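Local coordinates for protein carbonic anhydrase (Neosartorya fumigata, PDB 7COI) that is a zinc-dependent beta-class carbonic anhydrase that probably catalyses the reversible hydration of carbon dioxide to hydrogencarbonate and a proton, at residues A[253-258]-A[262-267]; A[179-184]-A[221-226]. All coordinates share one frame; numbering follows the deposited sequence.

In the fold
Both contacts lie within the beta-carbonic anhydrase fold, but they hold different elements. Interaction 1 joins the last two strands of the mixed sheet and is partly buried; Arg265 and Gln266, on opposite faces, are its exposed residues. Interaction 2 is smaller and fully buried, where helix 179-185 leans on helix 216-236 beside the zinc site. Backbone hydrogen bonds, with apolar packing on both faces, hold interaction 1, whereas van der Waals packing of apolar side chains joins the two helices of interaction 2. Their centres are 14 Å apart. Helix 216-236 links them, because Val181 packs on one part of its surface while Glu225 on the same helix forms a salt bridge with Arg265 of the hairpin.

Interaction 1: residues A[253-258]-A[262-267]; sequences HGLIYD and GFLRQL
The guanidinium of Arg265 has Ile256 over one face, with CB above its centre. CG2 of Ile256 comes within 3.9 Å of Arg265 NH2. The two side chains run side by side; a chi1 of 60° and an extended chain from CG to NE bring the Arg265 guanidinium over Ile256. NH2 also makes a salt bridge with Glu225 of helix 216-236. The Tyr257 ring is met at its edge, near its plane, by Leu264 CD2 and by the carbonyl of Gly262, whose O lies 3.4 Å from Tyr257 CE1. With CG anti to the backbone N (chi1 180°), the ring reaches along Gly262. The Tyr257 side chain also touches His175, a zinc ligand, and Trp91 of the second subunit.

These residues form a beta hairpin that adds one antiparallel strand to the otherwise parallel sheet. Ile256 and Arg265 are its hydrogen-bonded pair, with Ile256 N to Arg265 O at 2.9 Å and Arg265 N to Ile256 O at 2.8 Å. Near the turn, Asp258 N donates to Phe263 O, and Gly262 N to Asp258 O. At the other end Leu267 N reaches Gly254 O at 2.9 Å. A water bridges Gly254 N and Leu267 O. Leu255 CD1 meets Leu264 CD2 at 4.1 Å on the face that carries Tyr257. On the face of Ile256, its CG1 touches Leu267 CD2 at 3.8 Å.

Interaction 2: residues A[179-184]-A[221-226]; sequences GGVAAA and VRLAEL. With ACT (acetate ion), chain E.
Helix 179-185 follows directly after the zinc ligand Cys178, and this contact packs one side of this short helix against helix 216-236. The short segments cross at 106°, with their axes 9.4 Å apart. Val181 does most of the touching. Its CG1, anti to the backbone N (chi1 171°), lies against Leu223 CB at 3.7 Å. It also comes within 3.8 Å of the backbone N of Ala224. The other methyl, CG2, meets Ala224 CB at 4.2 Å. The Val181 and Leu223 side chains pass alongside one another, pointing opposite ways. One turn further on, Ala184 CB is 4.4 Å from Leu223 CD2, a looser touch. Helix 193-206 also touches two of these residues: Leu200 packs on Ala184 and Leu203 on Leu223.

At the start of the helix, Gly179 N donates to OXT of an acetate at 3.1 Å, in a bent bond of 136°. This ion probably comes from the crystallisation liquor, and Gln110 of the second subunit also binds it. The side chain of Val181 is about 6 Å from the zinc ion. The side-chain contact between the helices is wholly apolar, so it depends on shape and burial, and it sets an apolar side chain, Val181, near the metal site.

Interaction 1: residues A[253-258]-A[262-267]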
# COMPACT_ATOMS: atom_id res chain seq x y z
N HIS A 253 -17.30 -0.22 18.03
CA HIS A 253 -17.19 -1.11 19.22
C HIS A 253 -15.88 -1.86 19.16
O HIS A 253 -15.56 -2.35 18.06
CB HIS A 253 -18.35 -2.12 19.24
CG HIS A 253 -19.69 -1.53 18.98
ND1 HIS A 253 -20.43 -1.01 20.01
CD2 HIS A 253 -20.42 -1.39 17.85
CE1 HIS A 253 -21.56 -0.54 19.51
NE2 HIS A 253 -21.60 -0.80 18.20
N GLY A 254 -15.21 -1.98 20.30
CA GLY A 254 -14.02 -2.82 20.46
C GLY A 254 -14.38 -4.05 21.25
O GLY A 254 -15.01 -3.91 22.33
N LEU A 255 -13.99 -5.22 20.72
CA LEU A 255 -14.23 -6.52 21.39
C LEU A 255 -12.91 -7.25 21.50
O LEU A 255 -12.01 -7.03 20.65
CB LEU A 255 -15.21 -7.40 20.61
CG LEU A 255 -16.59 -6.82 20.35
CD1 LEU A 255 -17.43 -7.80 19.55
CD2 LEU A 255 -17.30 -6.48 21.65
N ILE A 256 -12.84 -8.15 22.49
CA ILE A 256 -11.83 -9.24 22.54
C ILE A 256 -12.57 -10.57 22.55
O ILE A 256 -13.51 -10.77 23.37
CB ILE A 256 -10.88 -9.11 23.73
CG1 ILE A 256 -10.01 -7.84 23.64
CG2 ILE A 256 -10.06 -10.37 23.88
CD1 ILE A 256 -8.99 -7.79 22.51
N TYR A 257 -12.16 -11.47 21.65
CA TYR A 257 -12.67 -12.85 21.53
C TYR A 257 -11.73 -13.75 22.29
O TYR A 257 -10.54 -13.76 21.99
CB TYR A 257 -12.77 -13.28 20.07
CG TYR A 257 -13.28 -14.69 19.91
CD1 TYR A 257 -14.56 -15.02 20.35
CD2 TYR A 257 -12.47 -15.71 19.42
CE1 TYR A 257 -15.03 -16.31 20.21
CE2 TYR A 257 -12.94 -17.01 19.28
CZ TYR A 257 -14.23 -17.31 19.68
OH TYR A 257 -14.72 -18.58 19.58
N ASP A 258 -12.26 -14.53 23.25
CA ASP A 258 -11.46 -15.51 24.02
C ASP A 258 -11.54 -16.83 23.25
O ASP A 258 -12.64 -17.47 23.24
CB ASP A 258 -11.99 -15.60 25.46
CG ASP A 258 -11.17 -16.49 26.37
OD1 ASP A 258 -10.58 -17.45 25.87
OD2 ASP A 258 -11.13 -16.18 27.57
N GLY A 262 -14.99 -19.08 23.75
CA GLY A 262 -15.98 -18.71 22.74
C GLY A 262 -16.69 -17.41 23.04
O GLY A 262 -17.60 -17.02 22.25
N PHE A 263 -16.40 -16.78 24.18
CA PHE A 263 -17.07 -15.51 24.57
C PHE A 263 -16.30 -14.29 24.04
O PHE A 263 -15.09 -14.13 24.24
CB PHE A 263 -17.18 -15.40 26.10
CG PHE A 263 -18.20 -16.34 26.66
CD1 PHE A 263 -19.52 -15.94 26.76
CD2 PHE A 263 -17.90 -17.66 26.95
CE1 PHE A 263 -20.49 -16.79 27.29
CE2 PHE A 263 -18.87 -18.53 27.44
CZ PHE A 263 -20.17 -18.09 27.59
N LEU A 264 -17.09 -13.36 23.53
CA LEU A 264 -16.71 -11.96 23.26
C LEU A 264 -16.87 -11.13 24.53
O LEU A 264 -17.92 -11.31 25.23
CB LEU A 264 -17.60 -11.42 22.15
CG LEU A 264 -17.39 -12.06 20.78
CD1 LEU A 264 -18.56 -11.74 19.87
CD2 LEU A 264 -16.07 -11.58 20.18
N ARG A 265 -15.89 -10.27 24.82
CA ARG A 265 -16.02 -9.22 25.86
C ARG A 265 -15.83 -7.84 25.24
O ARG A 265 -15.00 -7.66 24.30
CB ARG A 265 -15.09 -9.46 27.05
CG ARG A 265 -13.63 -9.50 26.71
CD ARG A 265 -12.83 -9.84 27.95
NE ARG A 265 -11.40 -9.97 27.70
CZ ARG A 265 -10.52 -8.95 27.68
NH1 ARG A 265 -10.93 -7.71 27.87
NH2 ARG A 265 -9.24 -9.20 27.46
N GLN A 266 -16.64 -6.87 25.71
CA GLN A 266 -16.53 -5.45 25.28
C GLN A 266 -15.34 -4.79 25.98
O GLN A 266 -15.12 -5.04 27.18
CB GLN A 266 -17.81 -4.66 25.56
CG GLN A 266 -18.97 -5.12 24.73
CD GLN A 266 -20.13 -4.18 24.84
OE1 GLN A 266 -20.17 -3.11 24.23
NE2 GLN A 266 -21.09 -4.62 25.63
N LEU A 267 -14.59 -3.98 25.24
CA LEU A 267 -13.58 -3.06 25.81
C LEU A 267 -14.23 -1.72 26.11
O LEU A 267 -15.09 -1.27 25.26
CB LEU A 267 -12.43 -2.90 24.82
CG LEU A 267 -11.72 -4.20 24.47
CD1 LEU A 267 -10.59 -3.94 23.51
CD2 LEU A 267 -11.24 -4.89 25.73
O HOH W 1 -15.37 -0.37 22.67

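Interaction 2: residues A[179-184]-A[221-226]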
# COMPACT_ATOMS: atom_id res chain seq x y z
N GLY A 179 -1.31 -14.59 17.18
CA GLY A 179 0.05 -14.77 16.64
C GLY A 179 0.66 -13.49 16.10
O GLY A 179 1.87 -13.34 16.19
N GLY A 180 -0.12 -12.56 15.56
CA GLY A 180 0.40 -11.28 15.05
C GLY A 180 0.79 -10.39 16.20
O GLY A 180 1.86 -9.79 16.18
N VAL A 181 -0.05 -10.33 17.22
CA VAL A 181 0.29 -9.55 18.45
C VAL A 181 1.56 -10.17 19.06
O VAL A 181 2.50 -9.41 19.41
CB VAL A 181 -0.90 -9.53 19.41
CG1 VAL A 181 -0.50 -8.94 20.75
CG2 VAL A 181 -2.07 -8.76 18.79
N ALA A 182 1.62 -11.49 19.20
CA ALA A 182 2.81 -12.16 19.79
C ALA A 182 4.07 -11.86 18.95
O ALA A 182 5.15 -11.58 19.52
CB ALA A 182 2.57 -13.64 19.94
N ALA A 183 3.97 -11.90 17.62
CA ALA A 183 5.11 -11.60 16.72
C ALA A 183 5.65 -10.20 17.04
O ALA A 183 6.90 -10.01 17.09
CB ALA A 183 4.68 -11.73 15.29
N ALA A 184 4.77 -9.21 17.25
CA ALA A 184 5.17 -7.82 17.51
C ALA A 184 5.93 -7.71 18.85
O ALA A 184 6.71 -6.77 19.00
CB ALA A 184 3.98 -6.90 17.48
N VAL A 221 -2.40 -10.29 25.62
CA VAL A 221 -3.79 -9.78 25.80
C VAL A 221 -3.76 -8.26 25.85
O VAL A 221 -4.61 -7.67 25.20
CB VAL A 221 -4.46 -10.39 27.05
CG1 VAL A 221 -5.74 -9.66 27.43
CG2 VAL A 221 -4.72 -11.87 26.82
N ARG A 222 -2.86 -7.65 26.62
CA ARG A 222 -2.85 -6.18 26.83
C ARG A 222 -2.58 -5.52 25.49
O ARG A 222 -3.29 -4.58 25.14
CB ARG A 222 -1.78 -5.75 27.84
CG ARG A 222 -1.77 -4.25 28.13
CD ARG A 222 -3.07 -3.67 28.63
NE ARG A 222 -3.39 -4.31 29.90
CZ ARG A 222 -2.82 -4.05 31.09
NH1 ARG A 222 -1.90 -3.10 31.23
NH2 ARG A 222 -3.18 -4.74 32.15
N LEU A 223 -1.60 -6.01 24.76
CA LEU A 223 -1.26 -5.40 23.45
C LEU A 223 -2.42 -5.62 22.47
O LEU A 223 -2.69 -4.72 21.66
CB LEU A 223 0.06 -5.98 22.93
CG LEU A 223 0.56 -5.35 21.63
CD1 LEU A 223 0.61 -3.84 21.71
CD2 LEU A 223 1.91 -5.90 21.26
N ALA A 224 -3.10 -6.76 22.52
CA ALA A 224 -4.30 -7.03 21.69
C ALA A 224 -5.37 -5.98 21.99
O ALA A 224 -5.99 -5.48 21.09
CB ALA A 224 -4.80 -8.44 21.91
N GLU A 225 -5.59 -5.66 23.27
CA GLU A 225 -6.58 -4.62 23.68
C GLU A 225 -6.13 -3.24 23.19
O GLU A 225 -6.98 -2.49 22.70
CB GLU A 225 -6.74 -4.56 25.20
CG GLU A 225 -7.28 -5.85 25.77
CD GLU A 225 -7.32 -5.92 27.29
OE1 GLU A 225 -6.55 -5.18 27.93
OE2 GLU A 225 -8.08 -6.74 27.81
N LEU A 226 -4.85 -2.90 23.40
CA LEU A 226 -4.31 -1.58 22.97
C LEU A 226 -4.45 -1.46 21.45
O LEU A 226 -4.81 -0.39 20.97
CB LEU A 226 -2.85 -1.45 23.42
CG LEU A 226 -2.64 -1.25 24.92
CD1 LEU A 226 -1.18 -1.41 25.20
CD2 LEU A 226 -3.18 0.10 25.38
C ACT E . -3.25 -15.06 13.89
O ACT E . -3.48 -16.21 13.54
OXT ACT E . -3.73 -14.65 15.21
CH3 ACT E . -2.53 -14.03 13.02